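Local coordinates for protein putative sortase (Streptococcus pneumoniae, PDB 2W1J) that probably acts as a transpeptidase that joins pilin subunits in assembly of the pneumococcal pilus, as expected of a class C sortase, at residues R24-A28 with R58-I62; M48-A54 with A82-E87; G67-V73 with D134-H139; A93-T99 with V111-H115; A146-V152 with L188-I194. Residues are numbered along the deposited sequence.

Interaction 1. Residues R24-A28 with R58-I62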
# COMPACT_ATOMS: atom_id res chain seq x y z
N ARG A 24 15.45 -11.89 -1.90
CA ARG A 24 14.64 -10.71 -2.14
C ARG A 24 14.23 -10.05 -0.84
O ARG A 24 14.23 -8.82 -0.73
CB ARG A 24 13.41 -11.08 -2.96
CG ARG A 24 13.69 -11.44 -4.41
CD ARG A 24 12.46 -12.12 -4.98
NE ARG A 24 12.53 -12.35 -6.42
CZ ARG A 24 11.92 -11.57 -7.32
NH1 ARG A 24 11.23 -10.51 -6.92
NH2 ARG A 24 12.02 -11.86 -8.61
N MET A 25 13.87 -10.85 0.15
CA MET A 25 13.46 -10.31 1.44
C MET A 25 14.63 -9.67 2.18
O MET A 25 14.45 -8.70 2.90
CB MET A 25 12.77 -11.38 2.29
CG MET A 25 11.44 -11.85 1.69
SD MET A 25 10.19 -10.57 1.46
CE MET A 25 9.85 -10.11 3.16
N LYS A 26 15.83 -10.20 1.99
CA LYS A 26 17.03 -9.56 2.55
C LYS A 26 17.14 -8.13 2.02
O LYS A 26 17.37 -7.19 2.79
CB LYS A 26 18.28 -10.35 2.15
CG LYS A 26 19.61 -9.68 2.51
CD LYS A 26 20.77 -10.36 1.81
CE LYS A 26 21.36 -9.48 0.73
NZ LYS A 26 22.28 -8.49 1.33
N LEU A 27 16.98 -7.99 0.72
CA LEU A 27 17.06 -6.66 0.10
C LEU A 27 15.95 -5.74 0.58
O LEU A 27 16.17 -4.56 0.83
CB LEU A 27 17.03 -6.78 -1.42
CG LEU A 27 18.24 -7.49 -2.03
CD1 LEU A 27 18.03 -7.78 -3.51
CD2 LEU A 27 19.50 -6.68 -1.80
N ALA A 28 14.74 -6.28 0.71
CA ALA A 28 13.60 -5.48 1.15
C ALA A 28 13.80 -5.04 2.59
O ALA A 28 13.52 -3.89 2.95
CB ALA A 28 12.30 -6.26 1.01
N ARG A 58 12.02 -3.16 -6.79
CA ARG A 58 12.18 -4.27 -7.73
C ARG A 58 12.32 -5.63 -7.04
O ARG A 58 11.86 -6.64 -7.56
CB ARG A 58 13.35 -4.03 -8.69
CG ARG A 58 13.11 -2.88 -9.67
CD ARG A 58 14.25 -2.78 -10.67
NE ARG A 58 14.19 -3.85 -11.66
CZ ARG A 58 15.15 -4.13 -12.53
NH1 ARG A 58 16.27 -3.41 -12.53
NH2 ARG A 58 15.00 -5.12 -13.39
N MET A 59 12.96 -5.65 -5.87
CA MET A 59 13.18 -6.91 -5.17
C MET A 59 11.87 -7.60 -4.76
O MET A 59 11.83 -8.82 -4.61
CB MET A 59 14.09 -6.72 -3.95
CG MET A 59 13.41 -6.21 -2.69
SD MET A 59 12.84 -4.49 -2.79
CE MET A 59 14.34 -3.57 -2.45
N LEU A 60 10.81 -6.82 -4.59
CA LEU A 60 9.52 -7.36 -4.16
C LEU A 60 8.59 -7.68 -5.33
O LEU A 60 7.50 -8.22 -5.14
CB LEU A 60 8.82 -6.37 -3.22
CG LEU A 60 9.44 -6.26 -1.82
CD1 LEU A 60 8.63 -5.29 -0.96
CD2 LEU A 60 9.50 -7.64 -1.15
N GLU A 61 9.04 -7.36 -6.55
CA GLU A 61 8.13 -7.38 -7.69
C GLU A 61 8.14 -8.68 -8.46
O GLU A 61 9.20 -9.25 -8.71
CB GLU A 61 8.46 -6.24 -8.65
CG GLU A 61 8.12 -4.88 -8.08
CD GLU A 61 8.54 -3.75 -8.99
OE1 GLU A 61 9.06 -4.02 -10.09
OE2 GLU A 61 8.35 -2.58 -8.59
N ILE A 62 6.95 -9.13 -8.84
CA ILE A 62 6.77 -10.13 -9.89
C ILE A 62 5.99 -9.45 -11.01
O ILE A 62 4.86 -9.01 -10.79
CB ILE A 62 5.97 -11.35 -9.41
CG1 ILE A 62 6.63 -12.00 -8.19
CG2 ILE A 62 5.82 -12.35 -10.55
CD1 ILE A 62 5.88 -13.22 -7.67
O HOH W 1 11.24 -10.26 -10.93
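Arg24 reaches across this contact through an extended side chain (m, t, t for chi1 to chi3). Its CA-to-CB bond points sideways, yet the arm brings NH1 to two backbone carbonyls, donating hydrogen bonds to Met59 O (2.9 Å) and Glu61 O (3.0 Å). Both oxygens lie at the edge of the guanidinium, near its plane. Water 1 continues the bridge, accepting from Arg24 NH2 (2.9 Å) and donating to Glu61 O (3.2 Å), while Arg24 NE forms a salt bridge with Asp20. The p chi1 of Met59 places its CG 3.9 Å from Ala28 CB; its CB meets Leu27 CB at 3.9 Å. Leu60 starts out away from the helix, but its m, t conformation turns CD2 back to within 3.8 Å of Ala28 CB and 4.0 Å of Met25 SD. Helix 18-33 is thereby fixed to the 3-10 turn at 58-60, just before the first barrel strand, an arrangement consistent with the N-terminal helical extension of class C sortases.

Interaction 2. Residues M48-A54 with A82-E87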
# COMPACT_ATOMS: atom_id res chain seq x y z
N MET A 48 3.59 14.75 -8.87
CA MET A 48 3.60 13.32 -8.55
C MET A 48 2.95 12.48 -9.64
O MET A 48 3.42 11.39 -9.95
CB MET A 48 2.95 13.07 -7.19
CG MET A 48 3.69 13.73 -6.03
SD MET A 48 5.28 12.94 -5.69
CE MET A 48 4.72 11.37 -5.05
N LYS A 49 1.88 13.00 -10.24
CA LYS A 49 1.21 12.30 -11.34
C LYS A 49 2.18 11.98 -12.47
O LYS A 49 2.05 10.95 -13.13
CB LYS A 49 0.05 13.14 -11.89
CG LYS A 49 -1.17 13.22 -10.98
CD LYS A 49 -2.23 14.16 -11.55
CE LYS A 49 -3.22 13.42 -12.44
NZ LYS A 49 -4.25 12.68 -11.64
N LYS A 50 3.14 12.87 -12.71
CA LYS A 50 4.00 12.79 -13.89
C LYS A 50 5.35 12.13 -13.60
O LYS A 50 6.26 12.19 -14.43
CB LYS A 50 4.22 14.18 -14.49
CG LYS A 50 2.95 14.92 -14.87
CD LYS A 50 2.28 14.30 -16.09
CE LYS A 50 1.13 15.16 -16.59
NZ LYS A 50 0.02 15.26 -15.60
N LYS A 51 5.47 11.50 -12.44
CA LYS A 51 6.71 10.84 -12.06
C LYS A 51 7.05 9.70 -13.01
O LYS A 51 6.16 9.06 -13.58
CB LYS A 51 6.62 10.32 -10.63
CG LYS A 51 6.42 11.41 -9.59
CD LYS A 51 7.66 12.29 -9.49
CE LYS A 51 7.45 13.42 -8.50
NZ LYS A 51 8.61 14.35 -8.47
N GLY A 52 8.34 9.44 -13.18
CA GLY A 52 8.78 8.35 -14.04
C GLY A 52 8.54 7.02 -13.36
O GLY A 52 7.99 6.96 -12.27
N ARG A 53 8.94 5.94 -14.03
CA ARG A 53 8.82 4.61 -13.43
C ARG A 53 9.58 4.57 -12.12
O ARG A 53 10.62 5.22 -11.97
CB ARG A 53 9.35 3.53 -14.38
CG ARG A 53 8.44 3.23 -15.57
CD ARG A 53 8.91 2.00 -16.33
NE ARG A 53 8.23 1.87 -17.62
CZ ARG A 53 8.31 0.79 -18.39
NH1 ARG A 53 9.03 -0.25 -18.01
NH2 ARG A 53 7.66 0.75 -19.55
N ALA A 54 9.07 3.80 -11.16
CA ALA A 54 9.74 3.65 -9.87
C ALA A 54 10.50 2.33 -9.83
O ALA A 54 9.95 1.29 -10.19
CB ALA A 54 8.72 3.72 -8.75
N ALA A 82 4.87 -0.10 -7.45
CA ALA A 82 5.77 0.89 -6.87
C ALA A 82 5.42 2.31 -7.31
O ALA A 82 5.11 2.55 -8.48
CB ALA A 82 7.21 0.56 -7.22
N GLY A 83 5.49 3.24 -6.37
CA GLY A 83 5.21 4.64 -6.67
C GLY A 83 3.74 4.93 -6.88
O GLY A 83 2.89 4.04 -6.77
N THR A 84 3.45 6.19 -7.22
CA THR A 84 2.07 6.64 -7.29
C THR A 84 1.83 7.47 -8.55
O THR A 84 0.94 8.32 -8.57
CB THR A 84 1.67 7.47 -6.04
OG1 THR A 84 2.63 8.50 -5.81
CG2 THR A 84 1.61 6.57 -4.80
N ALA A 85 2.61 7.21 -9.59
CA ALA A 85 2.42 7.88 -10.87
C ALA A 85 1.01 7.67 -11.42
O ALA A 85 0.34 6.70 -11.08
CB ALA A 85 3.46 7.40 -11.88
N GLU A 86 0.57 8.56 -12.30
CA GLU A 86 -0.80 8.49 -12.80
C GLU A 86 -1.12 7.14 -13.45
O GLU A 86 -2.21 6.60 -13.26
CB GLU A 86 -1.14 9.66 -13.73
CG GLU A 86 -0.33 9.72 -15.01
CD GLU A 86 -0.54 11.03 -15.75
OE1 GLU A 86 -1.34 11.87 -15.27
OE2 GLU A 86 0.10 11.21 -16.80
N GLU A 87 -0.16 6.59 -14.19
CA GLU A 87 -0.36 5.30 -14.84
C GLU A 87 -0.61 4.18 -13.83
O GLU A 87 -1.44 3.31 -14.05
CB GLU A 87 0.83 4.95 -15.73
CG GLU A 87 1.04 5.90 -16.90
CD GLU A 87 2.01 7.03 -16.59
OE1 GLU A 87 2.12 7.44 -15.41
OE2 GLU A 87 2.66 7.52 -17.54
O HOH W 2 3.87 9.66 -7.88
O HOH W 3 3.85 9.42 -14.92
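The end of helix 46-49 meets the start of helix 86-91 here, beside the sortase barrel, and the carbonyl of Lys49, at the end of the first helix, accepts the NH of Glu86, the first residue of the second. Met48 opens the contact: its CE lies 3.6 Å from Thr84 OG1, and water 2 links Met48 O (2.7 Å) to the same Thr84 OG1 (2.7 Å). Thr84 also touches Pro43, in a loop that probably belongs to the lid of class C sortases. At Lys49 comes the direct bond, Glu86 N to Lys49 O (2.9 Å, 168°), just after the N-cap residue Ala85. Lys50 leaves the helical conformation, and its NZ makes a long salt bridge to Glu86 OE1 (3.7 Å) besides pairing with Glu46. Lys51 sends its amine to Glu47; its carbonyl faces the other segment, with O 3.6 Å from Ala85 CB, and water 3 lies 2.7 Å from both Lys51 O and Glu87 OE1 and can donate to either. The chain then runs on to Ala54, which points at the turn. Gly83 has positive phi, and a side chain there would crowd Ala54; Ala54 CB packs on Ala82 CB at 3.8 Å.

Interaction 3. Residues G67-V73 with D134-H139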
# COMPACT_ATOMS: atom_id res chain seq x y z
N GLY A 67 2.70 -6.88 -4.87
CA GLY A 67 1.76 -7.65 -4.06
C GLY A 67 0.34 -7.17 -4.31
O GLY A 67 0.04 -6.60 -5.36
N HIS A 68 -0.55 -7.44 -3.36
CA HIS A 68 -1.90 -6.92 -3.45
C HIS A 68 -2.47 -6.63 -2.08
O HIS A 68 -2.00 -7.17 -1.07
CB HIS A 68 -2.86 -7.77 -4.32
CG HIS A 68 -2.87 -9.24 -4.03
ND1 HIS A 68 -3.97 -9.87 -3.47
CD2 HIS A 68 -1.99 -10.22 -4.33
CE1 HIS A 68 -3.73 -11.16 -3.38
NE2 HIS A 68 -2.54 -11.41 -3.90
N VAL A 69 -3.44 -5.73 -2.06
CA VAL A 69 -4.15 -5.38 -0.85
C VAL A 69 -5.58 -5.88 -0.95
O VAL A 69 -6.32 -5.54 -1.88
CB VAL A 69 -4.11 -3.85 -0.57
CG1 VAL A 69 -4.65 -3.04 -1.75
CG2 VAL A 69 -4.80 -3.51 0.74
N GLU A 70 -5.96 -6.71 0.02
CA GLU A 70 -7.25 -7.40 0.02
C GLU A 70 -8.08 -6.87 1.19
O GLU A 70 -7.62 -6.90 2.35
CB GLU A 70 -7.00 -8.90 0.18
CG GLU A 70 -8.27 -9.73 0.13
CD GLU A 70 -8.06 -11.18 0.55
OE1 GLU A 70 -6.94 -11.54 0.97
OE2 GLU A 70 -9.04 -11.95 0.47
N ILE A 71 -9.28 -6.39 0.90
CA ILE A 71 -10.14 -5.85 1.95
C ILE A 71 -11.50 -6.54 1.80
O ILE A 71 -12.40 -6.05 1.10
CB ILE A 71 -10.31 -4.32 1.86
CG1 ILE A 71 -8.98 -3.63 1.51
CG2 ILE A 71 -10.93 -3.79 3.15
CD1 ILE A 71 -9.13 -2.14 1.21
N PRO A 72 -11.63 -7.73 2.39
CA PRO A 72 -12.79 -8.57 2.10
C PRO A 72 -14.14 -7.90 2.37
O PRO A 72 -15.09 -8.11 1.61
CB PRO A 72 -12.58 -9.78 3.03
CG PRO A 72 -11.10 -9.88 3.14
CD PRO A 72 -10.62 -8.46 3.18
N VAL A 73 -14.24 -7.08 3.41
CA VAL A 73 -15.54 -6.57 3.81
C VAL A 73 -16.13 -5.62 2.76
O VAL A 73 -17.34 -5.44 2.69
CB VAL A 73 -15.48 -5.94 5.23
CG1 VAL A 73 -14.66 -4.66 5.23
CG2 VAL A 73 -16.87 -5.72 5.80
N ASP A 134 -12.35 -3.50 11.39
CA ASP A 134 -12.31 -4.22 10.13
C ASP A 134 -10.89 -4.67 9.81
O ASP A 134 -9.92 -4.01 10.19
CB ASP A 134 -12.87 -3.39 8.97
CG ASP A 134 -14.37 -3.19 9.03
OD1 ASP A 134 -15.05 -3.90 9.81
OD2 ASP A 134 -14.87 -2.32 8.30
N LYS A 135 -10.77 -5.77 9.07
CA LYS A 135 -9.47 -6.33 8.71
C LYS A 135 -9.13 -6.11 7.24
O LYS A 135 -10.00 -6.02 6.37
CB LYS A 135 -9.41 -7.82 9.06
CG LYS A 135 -9.47 -8.08 10.58
CD LYS A 135 -9.36 -9.55 10.92
CE LYS A 135 -9.57 -9.79 12.40
NZ LYS A 135 -9.59 -11.24 12.72
N PHE A 136 -7.83 -5.99 6.97
CA PHE A 136 -7.35 -6.05 5.60
C PHE A 136 -6.06 -6.84 5.56
O PHE A 136 -5.43 -7.06 6.60
CB PHE A 136 -7.27 -4.68 4.93
CG PHE A 136 -6.30 -3.71 5.56
CD1 PHE A 136 -4.98 -3.66 5.14
CD2 PHE A 136 -6.73 -2.79 6.50
CE1 PHE A 136 -4.09 -2.73 5.69
CE2 PHE A 136 -5.85 -1.85 7.05
CZ PHE A 136 -4.53 -1.82 6.63
N TYR A 137 -5.69 -7.29 4.38
CA TYR A 137 -4.60 -8.25 4.22
C TYR A 137 -3.66 -7.74 3.14
O TYR A 137 -4.10 -7.37 2.04
CB TYR A 137 -5.15 -9.64 3.87
CG TYR A 137 -6.08 -10.15 4.94
CD1 TYR A 137 -5.60 -10.89 6.02
CD2 TYR A 137 -7.43 -9.84 4.90
CE1 TYR A 137 -6.45 -11.30 7.02
CE2 TYR A 137 -8.29 -10.25 5.90
CZ TYR A 137 -7.79 -10.99 6.95
OH TYR A 137 -8.62 -11.41 7.96
N VAL A 138 -2.38 -7.71 3.46
CA VAL A 138 -1.37 -7.27 2.52
C VAL A 138 -0.59 -8.50 2.09
O VAL A 138 0.02 -9.18 2.93
CB VAL A 138 -0.44 -6.21 3.15
CG1 VAL A 138 0.67 -5.81 2.17
CG2 VAL A 138 -1.25 -4.99 3.59
N HIS A 139 -0.64 -8.82 0.80
CA HIS A 139 0.03 -9.98 0.24
C HIS A 139 1.34 -9.55 -0.38
O HIS A 139 1.37 -8.60 -1.17
CB HIS A 139 -0.81 -10.58 -0.89
CG HIS A 139 -2.16 -11.09 -0.45
ND1 HIS A 139 -2.51 -12.42 -0.56
CD2 HIS A 139 -3.24 -10.45 0.06
CE1 HIS A 139 -3.75 -12.58 -0.13
NE2 HIS A 139 -4.22 -11.40 0.25
O HOH W 4 -12.38 -7.06 5.64
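Phe136 is the apolar centre, with Ile71 CG1 4.0 Å from Phe136 CB and Val69 CG2 4.4 Å from Phe136 CD1; Leu174 of strand 170-178 touches all three side chains. The backbones beside this cluster run antiparallel at 164°. Glu70 and Tyr137 form a hydrogen-bonded pair (Glu70 N to Tyr137 O and Tyr137 N to Glu70 O, both 2.8 Å), as do His68 and His139 (His68 N to His139 O 3.1 Å, His139 N to His68 O 2.8 Å). This pairing joins the two end strands of the sheet and so closes the sortase beta-barrel. Gly67 is squeezed against His139 O, which lies 3.1 Å from Gly67 CA. On the face opposite Val69 and Val138, the His68 and His139 rings form an offset stack, centroids 3.9 Å apart. His68 is held by Asp77 and Asp10 through its two ring nitrogens, whereas His139 NE2 donates to Glu70 OE1 at 2.8 Å. Past the strands, water 4 links Val73 N (2.9 Å) with Lys135 O (2.7 Å).

Interaction 4. Residues A93-T99 with V111-H115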
# COMPACT_ATOMS: atom_id res chain seq x y z
N ALA A 93 -3.42 -0.02 -7.07
CA ALA A 93 -2.93 0.80 -5.97
C ALA A 93 -1.44 1.08 -6.15
O ALA A 93 -0.71 0.28 -6.76
CB ALA A 93 -3.18 0.09 -4.63
N GLY A 94 -0.99 2.20 -5.60
CA GLY A 94 0.42 2.57 -5.63
C GLY A 94 1.00 2.68 -4.24
O GLY A 94 0.37 3.20 -3.32
N HIS A 95 2.23 2.21 -4.08
CA HIS A 95 2.93 2.37 -2.82
C HIS A 95 3.54 3.77 -2.75
O HIS A 95 4.20 4.21 -3.69
CB HIS A 95 4.02 1.31 -2.72
CG HIS A 95 4.92 1.50 -1.54
ND1 HIS A 95 6.16 2.09 -1.63
CD2 HIS A 95 4.73 1.21 -0.23
CE1 HIS A 95 6.70 2.16 -0.43
NE2 HIS A 95 5.85 1.64 0.44
N LEU A 96 3.31 4.46 -1.64
CA LEU A 96 3.82 5.81 -1.46
C LEU A 96 5.32 5.81 -1.16
O LEU A 96 5.76 5.41 -0.08
CB LEU A 96 3.05 6.53 -0.35
CG LEU A 96 3.29 8.03 -0.17
CD1 LEU A 96 2.98 8.82 -1.44
CD2 LEU A 96 2.46 8.56 0.99
N GLU A 97 6.11 6.28 -2.12
CA GLU A 97 7.56 6.28 -1.95
C GLU A 97 7.94 7.18 -0.78
O GLU A 97 7.36 8.25 -0.58
CB GLU A 97 8.26 6.73 -3.24
CG GLU A 97 9.78 6.58 -3.18
CD GLU A 97 10.46 6.76 -4.53
OE1 GLU A 97 9.78 7.13 -5.51
OE2 GLU A 97 11.69 6.54 -4.60
N GLY A 98 8.91 6.73 0.02
CA GLY A 98 9.25 7.39 1.26
C GLY A 98 8.67 6.67 2.47
O GLY A 98 9.10 6.92 3.59
N THR A 99 7.70 5.79 2.25
CA THR A 99 7.15 4.97 3.33
C THR A 99 7.73 3.55 3.27
O THR A 99 8.37 3.17 2.29
CB THR A 99 5.59 4.96 3.34
OG1 THR A 99 5.06 4.14 2.29
CG2 THR A 99 5.05 6.39 3.23
N VAL A 111 2.41 2.89 3.26
CA VAL A 111 1.21 3.60 2.82
C VAL A 111 0.87 3.16 1.40
O VAL A 111 1.74 3.14 0.52
CB VAL A 111 1.37 5.12 2.92
CG1 VAL A 111 0.12 5.83 2.42
CG2 VAL A 111 1.68 5.53 4.36
N ILE A 112 -0.38 2.76 1.21
CA ILE A 112 -0.87 2.22 -0.06
C ILE A 112 -2.02 3.12 -0.52
O ILE A 112 -2.94 3.39 0.25
CB ILE A 112 -1.35 0.76 0.09
CG1 ILE A 112 -0.20 -0.14 0.57
CG2 ILE A 112 -1.95 0.25 -1.23
CD1 ILE A 112 -0.62 -1.57 0.82
N THR A 113 -1.93 3.60 -1.76
CA THR A 113 -2.76 4.68 -2.29
C THR A 113 -3.63 4.19 -3.44
O THR A 113 -3.16 3.43 -4.28
CB THR A 113 -1.82 5.74 -2.90
OG1 THR A 113 -0.76 6.04 -1.98
CG2 THR A 113 -2.57 7.00 -3.28
N ALA A 114 -4.87 4.66 -3.52
CA ALA A 114 -5.68 4.40 -4.71
C ALA A 114 -6.80 5.42 -4.83
O ALA A 114 -7.12 6.13 -3.86
CB ALA A 114 -6.25 2.97 -4.69
N HIS A 115 -7.39 5.50 -6.02
CA HIS A 115 -8.41 6.52 -6.30
C HIS A 115 -9.73 6.26 -5.60
O HIS A 115 -10.07 5.12 -5.25
CB HIS A 115 -8.70 6.56 -7.80
CG HIS A 115 -7.62 7.20 -8.62
ND1 HIS A 115 -7.05 8.41 -8.29
CD2 HIS A 115 -7.06 6.83 -9.79
CE1 HIS A 115 -6.17 8.75 -9.21
NE2 HIS A 115 -6.15 7.80 -10.14
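Gly94 and Thr113 form the strongest link, exchanging two backbone hydrogen bonds of 2.8 Å (Gly94 N to Thr113 O, Thr113 N to Gly94 O) as an antiparallel hydrogen-bonded pair within the sortase beta-barrel. In the conformer described, Thr113 OG1 adds a weak bond to Gly94 O (3.3 Å). Beyond the non-hydrogen-bonded pair His95-Ile112, Leu96 N donates almost linearly to Val111 O (3.0 Å). The chain then bends in a type II turn from Leu96 to Thr99, with Gly98 at a positive phi suited to glycine. This turn brings Thr99 back to the partner strand, where Thr99 OG1 accepts from Val111 N (3.1 Å) and donates to Leu96 O (2.8 Å). His95 bonds to Tyr56 and to the backbone of Ser100. At the other end, the His115 ring meets that of Trp44, consistent with a class C sortase lid. Packing completes the contact: Leu96 CD2 lies 3.9 Å from Val111 CG1, Thr99 CG2 3.7 Å from Val111 CG2, and Ala93 CB 3.6 Å from Ile112 CG2.

Interaction 5. Residues A146-V152 with L188-I194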
# COMPACT_ATOMS: atom_id res chain seq x y z
N ALA A 146 -1.88 -9.68 8.10
CA ALA A 146 -3.17 -9.15 8.51
C ALA A 146 -3.02 -7.86 9.30
O ALA A 146 -2.15 -7.74 10.17
CB ALA A 146 -3.92 -10.19 9.34
N TYR A 147 -3.92 -6.92 9.02
CA TYR A 147 -4.00 -5.64 9.71
C TYR A 147 -5.43 -5.39 10.18
O TYR A 147 -6.39 -5.84 9.54
CB TYR A 147 -3.52 -4.50 8.79
CG TYR A 147 -2.03 -4.54 8.58
CD1 TYR A 147 -1.45 -5.39 7.65
CD2 TYR A 147 -1.19 -3.77 9.39
CE1 TYR A 147 -0.06 -5.46 7.51
CE2 TYR A 147 0.20 -3.85 9.28
CZ TYR A 147 0.75 -4.68 8.33
OH TYR A 147 2.13 -4.78 8.21
N GLN A 148 -5.57 -4.66 11.28
CA GLN A 148 -6.88 -4.34 11.83
C GLN A 148 -7.00 -2.82 11.96
O GLN A 148 -6.15 -2.18 12.58
CB GLN A 148 -7.05 -5.02 13.18
CG GLN A 148 -8.38 -4.72 13.86
CD GLN A 148 -8.45 -5.43 15.20
OE1 GLN A 148 -8.08 -6.59 15.32
NE2 GLN A 148 -8.90 -4.72 16.23
N VAL A 149 -8.04 -2.26 11.36
CA VAL A 149 -8.22 -0.81 11.36
C VAL A 149 -8.35 -0.30 12.79
O VAL A 149 -9.18 -0.80 13.57
CB VAL A 149 -9.45 -0.41 10.55
CG1 VAL A 149 -9.67 1.11 10.63
CG2 VAL A 149 -9.30 -0.89 9.11
N ASP A 150 -7.55 0.70 13.14
CA ASP A 150 -7.65 1.34 14.46
C ASP A 150 -7.86 2.85 14.44
O ASP A 150 -8.13 3.44 15.48
CB ASP A 150 -6.44 0.98 15.35
CG ASP A 150 -5.19 1.81 15.04
OD1 ASP A 150 -5.03 2.26 13.91
OD2 ASP A 150 -4.35 2.04 15.95
N GLN A 151 -7.76 3.48 13.27
CA GLN A 151 -7.88 4.94 13.19
C GLN A 151 -8.24 5.31 11.77
O GLN A 151 -7.60 4.84 10.83
CB GLN A 151 -6.58 5.63 13.59
CG GLN A 151 -6.64 7.16 13.50
CD GLN A 151 -5.35 7.81 13.97
OE1 GLN A 151 -5.15 8.05 15.16
NE2 GLN A 151 -4.45 8.10 13.03
N VAL A 152 -9.29 6.12 11.62
CA VAL A 152 -9.67 6.68 10.33
C VAL A 152 -9.67 8.19 10.51
O VAL A 152 -10.26 8.70 11.46
CB VAL A 152 -11.06 6.19 9.90
CG1 VAL A 152 -11.46 6.85 8.58
CG2 VAL A 152 -11.06 4.66 9.78
N LEU A 188 -7.51 8.67 5.46
CA LEU A 188 -6.48 7.75 5.91
C LEU A 188 -7.13 6.67 6.75
O LEU A 188 -7.69 6.98 7.81
CB LEU A 188 -5.47 8.46 6.80
CG LEU A 188 -4.62 9.58 6.23
CD1 LEU A 188 -3.53 10.00 7.19
CD2 LEU A 188 -4.07 9.24 4.89
N VAL A 189 -7.04 5.42 6.30
CA VAL A 189 -7.54 4.30 7.08
C VAL A 189 -6.32 3.53 7.54
O VAL A 189 -5.65 2.89 6.73
CB VAL A 189 -8.48 3.43 6.23
CG1 VAL A 189 -8.86 2.17 7.00
CG2 VAL A 189 -9.73 4.23 5.83
N ARG A 190 -6.01 3.62 8.83
CA ARG A 190 -4.81 3.00 9.39
C ARG A 190 -5.16 1.70 10.08
O ARG A 190 -6.08 1.66 10.89
CB ARG A 190 -4.14 3.93 10.41
CG ARG A 190 -2.81 3.41 10.91
CD ARG A 190 -2.23 4.33 11.96
NE ARG A 190 -2.95 4.22 13.23
CZ ARG A 190 -2.68 4.95 14.30
NH1 ARG A 190 -1.77 5.92 14.23
NH2 ARG A 190 -3.35 4.75 15.43
N GLY A 191 -4.39 0.65 9.79
CA GLY A 191 -4.48 -0.61 10.53
C GLY A 191 -3.17 -0.96 11.21
O GLY A 191 -2.11 -0.61 10.70
N HIS A 192 -3.26 -1.63 12.36
CA HIS A 192 -2.08 -2.21 13.00
C HIS A 192 -2.00 -3.69 12.70
O HIS A 192 -3.02 -4.36 12.53
CB HIS A 192 -2.02 -1.95 14.51
CG HIS A 192 -3.18 -2.48 15.28
ND1 HIS A 192 -3.36 -3.82 15.58
CD2 HIS A 192 -4.23 -1.83 15.83
CE1 HIS A 192 -4.48 -3.97 16.27
NE2 HIS A 192 -5.03 -2.78 16.44
N ARG A 193 -0.77 -4.19 12.67
CA ARG A 193 -0.52 -5.59 12.38
C ARG A 193 -1.13 -6.46 13.47
O ARG A 193 -1.04 -6.13 14.66
CB ARG A 193 0.98 -5.80 12.31
CG ARG A 193 1.43 -7.19 11.94
CD ARG A 193 1.26 -7.48 10.45
NE ARG A 193 1.74 -8.83 10.13
CZ ARG A 193 3.02 -9.13 9.93
NH1 ARG A 193 3.95 -8.17 9.97
NH2 ARG A 193 3.37 -10.38 9.66
N ILE A 194 -1.75 -7.58 13.08
CA ILE A 194 -2.24 -8.57 14.03
C ILE A 194 -1.78 -9.96 13.61
O ILE A 194 -1.41 -10.18 12.46
CB ILE A 194 -3.79 -8.56 14.13
CG1 ILE A 194 -4.45 -8.90 12.79
CG2 ILE A 194 -4.27 -7.22 14.67
CD1 ILE A 194 -5.98 -9.08 12.87
O HOH W 5 -0.22 -10.84 10.11
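A classic beta bulge interrupts this antiparallel pairing: Asp150 and Gln151 together face the single residue Arg190. Asp150 N donates to Arg190 O at 2.9 Å, Gln151 N adds a weak bond to the same Arg190 O (3.4 Å), and Arg190 N returns one to Gln151 O (2.8 Å). The extra residue is put to use, because Asp150 binds the Arg190 guanidinium in a two-point salt bridge, NE to OD1 and NH2 to OD2, both 2.9 Å. Arg190 also makes a cation-pi contact with Tyr171. Before the bulge, Gln148 and His192 form a regular hydrogen-bonded pair (Gln148 N to His192 O 2.9 Å, His192 N to Gln148 O 3.0 Å). Gly191 lets the strands come close, its CA only 3.8 Å from Val149 CA; a beta carbon there would press on Tyr147 and Gln148. Val149 CG2 packs against Val189 CG1 (3.7 Å), and Arg193 CD lies over the Tyr147 ring in a CH-pi contact, 4.0 Å from its centroid. Both Tyr147 OH and Arg193 NH1 reach Asp170 on strand 170-178. Water 5 joins Ala146 N, Arg193 NE and Ile194 O. Backbone bonds thus persist on both sides of the bulge, and the Asp150-Arg190 salt bridge adds a charged side-chain link between strands 144-155 and 185-194 at that point.

Interaction 1 ties helix 18-33 to the loop before strand 65-71, and interaction 2 brings the end of helix 46-49 to the connection from strand 76-82 into helix 86-91. Their segments alternate along the chain and touch through Glu61 and Ala82, centres 19 Å apart. Interaction 2 packs on interaction 4 through Thr84, centres about 10 Å apart. Interaction 3 pairs the sheet's end strands, and interaction 4 falls between its halves in sequence. Interaction 5 follows, adjoining interaction 3 through neighbouring strands 135-139 and 144-155; its centre lies about 25 Å from that of interaction 2, across the chain's centre. N-terminal helices and loops thus pack on a barrel built by the ladders of 3, 4 and 5.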